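Local coordinates for flavodoxin, WrbA-like protein (Agrobacterium tumefaciens, PDB 3D7N) that probably binds FMN and transfers electrons as a WrbA-like flavoprotein, consistent with NAD(P)H:quinone oxidoreductase activity, at residues S7-G16 against L52-P63; I38-W49 against W71-S80. All coordinates share one frame; numbering follows the deposited sequence.

Contact 1. Residues S7-G16 against L52-P63; sequences SNTVVVYHSG and LDAADAIIFGTP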
loop_
_atom_site.group_PDB
_atom_site.type_symbol
_atom_site.label_atom_id
_atom_site.label_comp_id
_atom_site.label_asym_id
_atom_site.label_seq_id
_atom_site.Cartn_x
_atom_site.Cartn_y
_atom_site.Cartn_z
ATOM N N SER A 7 -7.696 14.247 28.405
ATOM C CA SER A 7 -8.102 14.095 26.989
ATOM C C SER A 7 -9.442 13.414 26.729
ATOM O O SER A 7 -9.865 12.530 27.467
ATOM C CB SER A 7 -7.011 13.341 26.202
ATOM O OG SER A 7 -7.039 11.935 26.445
ATOM N N ASN A 8 -10.082 13.847 25.649
ATOM C CA ASN A 8 -11.306 13.249 25.156
ATOM C C ASN A 8 -10.972 12.485 23.878
ATOM O O ASN A 8 -10.577 13.059 22.890
ATOM C CB ASN A 8 -12.389 14.334 24.913
ATOM C CG ASN A 8 -13.648 13.775 24.180
ATOM O OD1 ASN A 8 -14.136 12.661 24.503
ATOM N ND2 ASN A 8 -14.174 14.542 23.191
ATOM N N THR A 9 -11.088 11.170 23.950
ATOM C CA THR A 9 -10.860 10.259 22.848
ATOM C C THR A 9 -12.194 9.696 22.410
ATOM O O THR A 9 -13.027 9.387 23.224
ATOM C CB THR A 9 -9.912 9.138 23.259
ATOM O OG1 THR A 9 -8.715 9.736 23.745
ATOM C CG2 THR A 9 -9.552 8.182 22.036
ATOM N N VAL A 10 -12.413 9.604 21.107
ATOM C CA VAL A 10 -13.602 8.967 20.574
ATOM C C VAL A 10 -13.208 7.749 19.767
ATOM O O VAL A 10 -12.299 7.826 18.937
ATOM C CB VAL A 10 -14.383 9.952 19.676
ATOM C CG1 VAL A 10 -15.362 9.206 18.759
ATOM C CG2 VAL A 10 -15.101 11.004 20.546
ATOM N N VAL A 11 -13.851 6.616 20.022
ATOM C CA VAL A 11 -13.710 5.452 19.156
ATOM C C VAL A 11 -14.946 5.430 18.232
ATOM O O VAL A 11 -16.116 5.347 18.725
ATOM C CB VAL A 11 -13.580 4.155 19.960
ATOM C CG1 VAL A 11 -13.692 2.958 19.042
ATOM C CG2 VAL A 11 -12.278 4.154 20.756
ATOM N N VAL A 12 -14.693 5.568 16.916
ATOM C CA VAL A 12 -15.749 5.552 15.881
ATOM C C VAL A 12 -15.481 4.313 15.029
ATOM O O VAL A 12 -14.366 4.124 14.516
ATOM C CB VAL A 12 -15.769 6.868 15.018
ATOM C CG1 VAL A 12 -14.432 7.071 14.246
ATOM C CG2 VAL A 12 -16.977 6.890 14.079
ATOM N N TYR A 13 -16.460 3.420 14.940
ATOM C CA TYR A 13 -16.188 2.092 14.384
ATOM C C TYR A 13 -17.389 1.507 13.668
ATOM O O TYR A 13 -18.550 1.810 13.983
ATOM C CB TYR A 13 -15.789 1.116 15.527
ATOM C CG TYR A 13 -16.958 0.778 16.437
ATOM C CD1 TYR A 13 -17.688 -0.398 16.265
ATOM C CD2 TYR A 13 -17.383 1.672 17.420
ATOM C CE1 TYR A 13 -18.831 -0.680 17.063
ATOM C CE2 TYR A 13 -18.515 1.382 18.245
ATOM C CZ TYR A 13 -19.220 0.206 18.050
ATOM O OH TYR A 13 -20.326 -0.078 18.830
ATOM N N HIS A 14 -17.097 0.602 12.752
ATOM C CA HIS A 14 -18.127 -0.256 12.177
ATOM C C HIS A 14 -17.850 -1.710 12.588
ATOM O O HIS A 14 -16.697 -2.131 12.587
ATOM C CB HIS A 14 -18.184 -0.098 10.631
ATOM C CG HIS A 14 -19.099 -1.076 9.982
ATOM N ND1 HIS A 14 -18.637 -2.160 9.270
ATOM C CD2 HIS A 14 -20.450 -1.196 10.017
ATOM C CE1 HIS A 14 -19.667 -2.888 8.861
ATOM N NE2 HIS A 14 -20.777 -2.328 9.308
ATOM N N SER A 15 -18.896 -2.441 12.989
ATOM C CA SER A 15 -18.821 -3.899 13.081
ATOM C C SER A 15 -19.845 -4.602 12.231
ATOM O O SER A 15 -21.061 -4.474 12.424
ATOM C CB SER A 15 -18.951 -4.407 14.506
ATOM O OG SER A 15 -19.807 -3.562 15.194
ATOM N N GLY A 16 -19.314 -5.356 11.275
ATOM C CA GLY A 16 -20.073 -6.404 10.631
ATOM C C GLY A 16 -19.725 -7.667 11.397
ATOM O O GLY A 16 -18.549 -8.102 11.386
ATOM N N LEU A 52 -16.856 13.659 17.210
ATOM C CA LEU A 52 -15.585 13.636 16.462
ATOM C C LEU A 52 -14.978 15.033 16.352
ATOM O O LEU A 52 -13.815 15.219 16.658
ATOM C CB LEU A 52 -15.754 13.090 15.052
ATOM C CG LEU A 52 -15.849 11.594 14.673
ATOM C CD1 LEU A 52 -14.872 10.718 15.433
ATOM C CD2 LEU A 52 -17.290 11.121 14.841
ATOM N N ASP A 53 -15.754 16.020 15.905
ATOM C CA ASP A 53 -15.266 17.410 15.924
ATOM C C ASP A 53 -14.790 17.902 17.333
ATOM O O ASP A 53 -13.947 18.785 17.407
ATOM C CB ASP A 53 -16.311 18.416 15.408
ATOM C CG ASP A 53 -16.716 18.193 13.948
ATOM O OD1 ASP A 53 -16.207 17.284 13.239
ATOM O OD2 ASP A 53 -17.613 18.958 13.522
ATOM N N ALA A 54 -15.300 17.339 18.422
ATOM C CA ALA A 54 -14.899 17.820 19.780
ATOM C C ALA A 54 -13.811 16.950 20.415
ATOM O O ALA A 54 -13.345 17.257 21.500
ATOM C CB ALA A 54 -16.115 17.946 20.734
ATOM N N ALA A 55 -13.405 15.883 19.740
ATOM C CA ALA A 55 -12.406 14.934 20.305
ATOM C C ALA A 55 -10.995 15.499 20.202
ATOM O O ALA A 55 -10.693 16.234 19.238
ATOM C CB ALA A 55 -12.487 13.569 19.627
ATOM N N ASP A 56 -10.168 15.202 21.213
ATOM C CA ASP A 56 -8.705 15.355 21.102
ATOM C C ASP A 56 -8.013 14.208 20.307
ATOM O O ASP A 56 -6.915 14.402 19.792
ATOM C CB ASP A 56 -8.055 15.444 22.477
ATOM C CG ASP A 56 -8.489 16.655 23.239
ATOM O OD1 ASP A 56 -8.381 17.777 22.702
ATOM O OD2 ASP A 56 -8.913 16.470 24.393
ATOM N N ALA A 57 -8.658 13.032 20.262
ATOM C CA ALA A 57 -8.161 11.848 19.577
ATOM C C ALA A 57 -9.350 11.107 18.981
ATOM O O ALA A 57 -10.394 11.050 19.600
ATOM C CB ALA A 57 -7.381 10.935 20.500
ATOM N N ILE A 58 -9.162 10.610 17.754
ATOM C CA ILE A 58 -10.158 9.826 16.984
ATOM C C ILE A 58 -9.486 8.531 16.615
ATOM O O ILE A 58 -8.410 8.529 16.003
ATOM C CB ILE A 58 -10.631 10.530 15.676
ATOM C CG1 ILE A 58 -11.254 11.890 16.008
ATOM C CG2 ILE A 58 -11.636 9.668 14.942
ATOM C CD1 ILE A 58 -11.530 12.803 14.784
ATOM N N ILE A 59 -10.091 7.439 17.059
ATOM C CA ILE A 59 -9.593 6.119 16.757
ATOM C C ILE A 59 -10.639 5.431 15.884
ATOM O O ILE A 59 -11.770 5.265 16.274
ATOM C CB ILE A 59 -9.302 5.283 18.021
ATOM C CG1 ILE A 59 -8.419 6.066 19.004
ATOM C CG2 ILE A 59 -8.641 3.933 17.644
ATOM C CD1 ILE A 59 -8.080 5.263 20.340
ATOM N N PHE A 60 -10.212 5.049 14.699
ATOM C CA PHE A 60 -11.035 4.418 13.696
ATOM C C PHE A 60 -11.044 2.883 13.837
ATOM O O PHE A 60 -10.008 2.258 13.891
ATOM C CB PHE A 60 -10.424 4.719 12.324
ATOM C CG PHE A 60 -10.437 6.202 11.906
ATOM C CD1 PHE A 60 -11.558 6.958 11.984
ATOM C CD2 PHE A 60 -9.308 6.782 11.360
ATOM C CE1 PHE A 60 -11.543 8.299 11.564
ATOM C CE2 PHE A 60 -9.301 8.078 10.914
ATOM C CZ PHE A 60 -10.409 8.838 11.017
ATOM N N GLY A 61 -12.220 2.288 13.800
ATOM C CA GLY A 61 -12.356 0.855 13.844
ATOM C C GLY A 61 -13.090 0.267 12.653
ATOM O O GLY A 61 -14.185 0.667 12.325
ATOM N N THR A 62 -12.516 -0.740 12.018
ATOM C CA THR A 62 -13.267 -1.406 10.940
ATOM C C THR A 62 -12.802 -2.824 10.733
ATOM O O THR A 62 -11.630 -3.121 10.955
ATOM C CB THR A 62 -13.184 -0.600 9.625
ATOM O OG1 THR A 62 -13.808 -1.341 8.570
ATOM C CG2 THR A 62 -11.703 -0.269 9.240
ATOM N N PRO A 63 -13.718 -3.700 10.334
ATOM C CA PRO A 63 -13.396 -5.017 9.787
ATOM C C PRO A 63 -12.578 -4.887 8.522
ATOM O O PRO A 63 -12.605 -3.853 7.940
ATOM C CB PRO A 63 -14.771 -5.629 9.434
ATOM C CG PRO A 63 -15.811 -4.727 9.995
ATOM C CD PRO A 63 -15.173 -3.464 10.436
#

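Contact 2. Residues I38-W49 against W71-S80; sequences IDAEGNLSEDGW and WQFKKFADAS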
loop_
_atom_site.group_PDB
_atom_site.type_symbol
_atom_site.label_atom_id
_atom_site.label_comp_id
_atom_site.label_asym_id
_atom_site.label_seq_id
_atom_site.Cartn_x
_atom_site.Cartn_y
_atom_site.Cartn_z
ATOM N N ILE A 38 -20.801 3.399 13.519
ATOM C CA ILE A 38 -21.324 3.569 12.149
ATOM C C ILE A 38 -22.298 2.425 11.953
ATOM O O ILE A 38 -21.940 1.275 12.200
ATOM C CB ILE A 38 -20.210 3.439 11.103
ATOM C CG1 ILE A 38 -19.140 4.518 11.322
ATOM C CG2 ILE A 38 -20.760 3.426 9.672
ATOM C CD1 ILE A 38 -17.692 4.110 10.892
ATOM N N ASP A 39 -23.538 2.720 11.560
ATOM C CA ASP A 39 -24.544 1.661 11.450
ATOM C C ASP A 39 -24.360 0.794 10.198
ATOM O O ASP A 39 -23.440 1.014 9.402
ATOM C CB ASP A 39 -25.965 2.230 11.601
ATOM C CG ASP A 39 -26.376 3.138 10.458
ATOM O OD1 ASP A 39 -25.801 3.011 9.346
ATOM O OD2 ASP A 39 -27.305 3.965 10.672
ATOM N N ALA A 40 -25.223 -0.205 10.045
ATOM C CA ALA A 40 -25.108 -1.194 8.971
ATOM C C ALA A 40 -25.203 -0.589 7.589
ATOM O O ALA A 40 -24.848 -1.247 6.602
ATOM C CB ALA A 40 -26.176 -2.275 9.116
ATOM N N GLU A 41 -25.698 0.649 7.521
ATOM C CA GLU A 41 -25.813 1.398 6.268
ATOM C C GLU A 41 -24.722 2.463 6.035
ATOM O O GLU A 41 -24.808 3.227 5.084
ATOM C CB GLU A 41 -27.215 2.030 6.231
ATOM C CG GLU A 41 -28.284 1.084 5.726
ATOM C CD GLU A 41 -29.629 1.284 6.406
ATOM O OE1 GLU A 41 -29.817 0.745 7.524
ATOM O OE2 GLU A 41 -30.523 1.941 5.820
ATOM N N GLY A 42 -23.701 2.508 6.901
ATOM C CA GLY A 42 -22.596 3.472 6.776
ATOM C C GLY A 42 -22.933 4.878 7.247
ATOM O O GLY A 42 -22.420 5.872 6.736
ATOM N N ASN A 43 -23.819 4.961 8.224
ATOM C CA ASN A 43 -24.305 6.226 8.728
ATOM C C ASN A 43 -23.883 6.389 10.187
ATOM O O ASN A 43 -23.839 5.425 10.945
ATOM C CB ASN A 43 -25.817 6.294 8.610
ATOM C CG ASN A 43 -26.301 6.449 7.183
ATOM O OD1 ASN A 43 -27.360 5.910 6.829
ATOM N ND2 ASN A 43 -25.591 7.231 6.386
ATOM N N LEU A 44 -23.516 7.613 10.538
ATOM C CA LEU A 44 -23.162 7.964 11.892
ATOM C C LEU A 44 -24.170 9.046 12.336
ATOM O O LEU A 44 -24.567 9.913 11.560
ATOM C CB LEU A 44 -21.719 8.470 11.943
ATOM C CG LEU A 44 -21.125 8.737 13.324
ATOM C CD1 LEU A 44 -21.083 7.443 14.136
ATOM C CD2 LEU A 44 -19.734 9.352 13.190
ATOM N N SER A 45 -24.605 8.989 13.580
ATOM C CA SER A 45 -25.533 9.992 14.063
ATOM C C SER A 45 -24.844 11.355 14.165
ATOM O O SER A 45 -23.621 11.489 14.127
ATOM C CB SER A 45 -26.076 9.578 15.428
ATOM O OG SER A 45 -25.017 9.515 16.369
ATOM N N GLU A 46 -25.652 12.369 14.375
ATOM C CA GLU A 46 -25.155 13.722 14.408
ATOM C C GLU A 46 -24.416 13.910 15.732
ATOM O O GLU A 46 -23.510 14.732 15.850
ATOM C CB GLU A 46 -26.309 14.686 14.253
ATOM C CG GLU A 46 -27.264 14.347 13.053
ATOM C CD GLU A 46 -28.043 12.983 13.186
ATOM O OE1 GLU A 46 -28.054 12.348 14.289
ATOM O OE2 GLU A 46 -28.639 12.546 12.163
ATOM N N ASP A 47 -24.802 13.107 16.716
ATOM C CA ASP A 47 -24.078 12.978 17.969
ATOM C C ASP A 47 -22.664 12.427 17.732
ATOM O O ASP A 47 -21.706 12.921 18.306
ATOM C CB ASP A 47 -24.851 12.048 18.897
ATOM C CG ASP A 47 -26.327 12.455 19.024
ATOM O OD1 ASP A 47 -27.079 12.316 18.009
ATOM O OD2 ASP A 47 -26.722 12.932 20.115
ATOM N N GLY A 48 -22.533 11.404 16.898
ATOM C CA GLY A 48 -21.208 10.912 16.529
ATOM C C GLY A 48 -20.329 11.985 15.920
ATOM O O GLY A 48 -19.205 12.184 16.374
ATOM N N TRP A 49 -20.841 12.678 14.908
ATOM C CA TRP A 49 -20.074 13.692 14.158
ATOM C C TRP A 49 -19.662 14.871 15.046
ATOM O O TRP A 49 -18.526 15.358 14.976
ATOM C CB TRP A 49 -20.882 14.231 12.961
ATOM C CG TRP A 49 -21.089 13.235 11.850
ATOM C CD1 TRP A 49 -22.263 12.629 11.493
ATOM C CD2 TRP A 49 -20.097 12.716 10.968
ATOM N NE1 TRP A 49 -22.067 11.781 10.435
ATOM C CE2 TRP A 49 -20.743 11.815 10.091
ATOM C CE3 TRP A 49 -18.748 12.953 10.809
ATOM C CZ2 TRP A 49 -20.082 11.151 9.094
ATOM C CZ3 TRP A 49 -18.079 12.284 9.789
ATOM C CH2 TRP A 49 -18.750 11.389 8.955
ATOM N N TRP A 71 -17.294 -1.481 3.355
ATOM C CA TRP A 71 -17.927 -0.401 2.652
ATOM C C TRP A 71 -18.593 0.601 3.591
ATOM O O TRP A 71 -18.599 1.784 3.311
ATOM C CB TRP A 71 -18.908 -0.898 1.608
ATOM C CG TRP A 71 -20.224 -1.456 2.094
ATOM C CD1 TRP A 71 -20.547 -2.775 2.236
ATOM C CD2 TRP A 71 -21.398 -0.712 2.430
ATOM N NE1 TRP A 71 -21.839 -2.894 2.649
ATOM C CE2 TRP A 71 -22.389 -1.646 2.786
ATOM C CE3 TRP A 71 -21.709 0.664 2.475
ATOM C CZ2 TRP A 71 -23.687 -1.258 3.178
ATOM C CZ3 TRP A 71 -22.978 1.043 2.884
ATOM C CH2 TRP A 71 -23.959 0.086 3.210
ATOM N N GLN A 72 -19.132 0.121 4.703
ATOM C CA GLN A 72 -19.767 0.975 5.675
ATOM C C GLN A 72 -18.756 1.930 6.286
ATOM O O GLN A 72 -19.032 3.096 6.419
ATOM C CB GLN A 72 -20.439 0.140 6.778
ATOM C CG GLN A 72 -21.714 -0.598 6.354
ATOM C CD GLN A 72 -21.451 -2.061 5.977
ATOM O OE1 GLN A 72 -20.339 -2.447 5.605
ATOM N NE2 GLN A 72 -22.486 -2.861 6.040
ATOM N N PHE A 73 -17.575 1.441 6.667
ATOM C CA PHE A 73 -16.511 2.367 7.106
ATOM C C PHE A 73 -16.113 3.400 6.045
ATOM O O PHE A 73 -15.980 4.563 6.362
ATOM C CB PHE A 73 -15.258 1.681 7.620
ATOM C CG PHE A 73 -14.287 2.651 8.238
ATOM C CD1 PHE A 73 -14.415 3.027 9.540
ATOM C CD2 PHE A 73 -13.322 3.253 7.481
ATOM C CE1 PHE A 73 -13.577 3.924 10.080
ATOM C CE2 PHE A 73 -12.475 4.165 8.034
ATOM C CZ PHE A 73 -12.605 4.489 9.323
ATOM N N LYS A 74 -15.948 2.986 4.795
ATOM C CA LYS A 74 -15.506 3.895 3.718
ATOM C C LYS A 74 -16.595 4.941 3.432
ATOM O O LYS A 74 -16.311 6.111 3.274
ATOM C CB LYS A 74 -15.114 3.079 2.479
ATOM C CG LYS A 74 -14.521 3.861 1.343
ATOM C CD LYS A 74 -13.272 4.650 1.773
ATOM C CE LYS A 74 -12.521 5.249 0.608
ATOM N NZ LYS A 74 -13.403 6.083 -0.288
ATOM N N LYS A 75 -17.862 4.542 3.450
ATOM C CA LYS A 75 -18.980 5.512 3.367
ATOM C C LYS A 75 -18.916 6.591 4.452
ATOM O O LYS A 75 -19.250 7.755 4.228
ATOM C CB LYS A 75 -20.327 4.798 3.476
ATOM C CG LYS A 75 -21.533 5.745 3.308
ATOM C CD LYS A 75 -22.786 4.977 2.961
ATOM C CE LYS A 75 -23.932 5.880 2.526
ATOM N NZ LYS A 75 -24.827 6.222 3.643
ATOM N N PHE A 76 -18.539 6.195 5.647
ATOM C CA PHE A 76 -18.308 7.162 6.703
ATOM C C PHE A 76 -17.082 8.028 6.412
ATOM O O PHE A 76 -17.121 9.257 6.658
ATOM C CB PHE A 76 -18.147 6.477 8.061
ATOM C CG PHE A 76 -17.284 7.229 8.993
ATOM C CD1 PHE A 76 -17.810 8.274 9.761
ATOM C CD2 PHE A 76 -15.929 6.909 9.114
ATOM C CE1 PHE A 76 -16.993 9.012 10.630
ATOM C CE2 PHE A 76 -15.101 7.627 9.989
ATOM C CZ PHE A 76 -15.621 8.697 10.728
ATOM N N ALA A 77 -16.001 7.405 5.912
ATOM C CA ALA A 77 -14.783 8.129 5.592
ATOM C C ALA A 77 -15.078 9.176 4.499
ATOM O O ALA A 77 -14.635 10.365 4.582
ATOM C CB ALA A 77 -13.675 7.144 5.117
ATOM N N ASP A 78 -15.824 8.725 3.471
ATOM C CA ASP A 78 -16.196 9.597 2.375
ATOM C C ASP A 78 -17.009 10.780 2.926
ATOM O O ASP A 78 -16.802 11.918 2.512
ATOM C CB ASP A 78 -16.926 8.826 1.259
ATOM C CG ASP A 78 -16.008 7.880 0.495
ATOM O OD1 ASP A 78 -14.773 7.894 0.741
ATOM O OD2 ASP A 78 -16.492 7.118 -0.389
ATOM N N ALA A 79 -17.898 10.518 3.884
ATOM C CA ALA A 79 -18.746 11.561 4.479
ATOM C C ALA A 79 -17.934 12.501 5.379
ATOM O O ALA A 79 -18.349 13.604 5.641
ATOM C CB ALA A 79 -19.910 10.944 5.269
ATOM N N SER A 80 -16.762 12.093 5.832
ATOM C CA SER A 80 -15.883 13.008 6.554
ATOM C C SER A 80 -15.227 14.014 5.601
ATOM O O SER A 80 -14.427 14.832 6.034
ATOM C CB SER A 80 -14.838 12.253 7.394
ATOM O OG SER A 80 -13.752 11.755 6.603
#

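Contact 1. Residues S7-G16 against L52-P63
V10, V12 and H14 each donate a backbone N-H to the strand 57-63, and I59 and G61 donate back, so the two strands are joined as a parallel ladder from T9-A57 to Y13-G61. The bond from I59 N to V10 O is 2.9 Å long. On one face V12 drops CG1 between its backbone N and carbonyl carbon (chi1 61°), where it meets the edge of the F60 ring, 3.7 Å from CD1, near the ring plane. L52, in the last turn of helix 46-54, puts CD1 3.7 Å from V10 CG1 and also against V12. The other face carries T9, whose CG2 lies 3.7 Å from I59 CD1, and Y13, whose CB packs against CA and O of G61.

At the start of the ladder D56 grips N8 twice: its OD2 takes N8 N at 3.1 Å on the anti side of the carboxylate, and its own N gives to N8 O, which also accepts from A57 N. N8 ND2 adds a weak bond to A54 O. Past Y13 the first segment runs on as H14, whose O lies 3.0 Å from P63 CD, while the proline ring crosses the H14 side chain at about a right angle.

The pair lies within the central, mainly parallel sheet of a flavodoxin-like fold. Strand 34-37 pairs with the other edge of strand 9-13, and strand 93-100 continues the sheet beyond strand 57-65. Helix 19-31 covers the face of Y13 and I59, while helices 71-79 and 104-120 pack on the face that bears F60.

Contact 2. Residues I38-W49 against W71-S80
W49 and F76 set their rings nearly parallel but slid apart, planes at 26° and centroids 5.0 Å apart, so they barely overlap. L44 CD2 lies over the centre of one W49 face, F76 O is at the indole edge in its plane, and W49 CZ2 reaches A79 CB at 3.8 Å. The I38 and F76 side chains cross at about a right angle, I38 CD1 3.7 Å from F76 CG and shared with F73. The W71 indole carries Q72 CD over one face, toward the rim, and K75 CD at its edge; across the contact its CZ2 lies 3.6 Å from A40 O, with CZ3 near E41 O.

Q72 bends at chi2 (97°) to bring NE2 to A40 O at 2.9 Å, with the acceptor close to its amide plane. K75 NZ makes a weak bond to E41 O. Their target is a type I turn, D39 to G42. D39 OD1 accepts E41 N, an Asx turn, and also N43 N, from opposite faces of its carboxylate plane. G42, at positive phi, brings its CA within 3.6 Å of Q72 O.

W71 N also bonds D78 OD2 of a second subunit. Packing of helix 71-79 against the connection from strand 34-37 to helix 46-54 fits the layered alpha/beta flavodoxin-like fold.

The centres of contacts 1 and 2 lie about 11 Å apart, and the chain alternates between them. Strand 9-13 runs beside the start of 38-49, with Y13 O 2.8 Å from I38 N in a probable hydrogen bond. Helix 46-54 serves both: L52 CD2 meets L44 CD2 at 3.4 Å, joining the sheet's hydrophobic face to the loop before that helix. F76 of contact 2 packs against V12 and F60 of contact 1, so one core runs from sheet to helix. H14 CE1 approaches Q72 OE1 to 3.4 Å toward the C-terminal ends of the strands; flavodoxin-like proteins generally bind FMN at such strand ends, and probably here too.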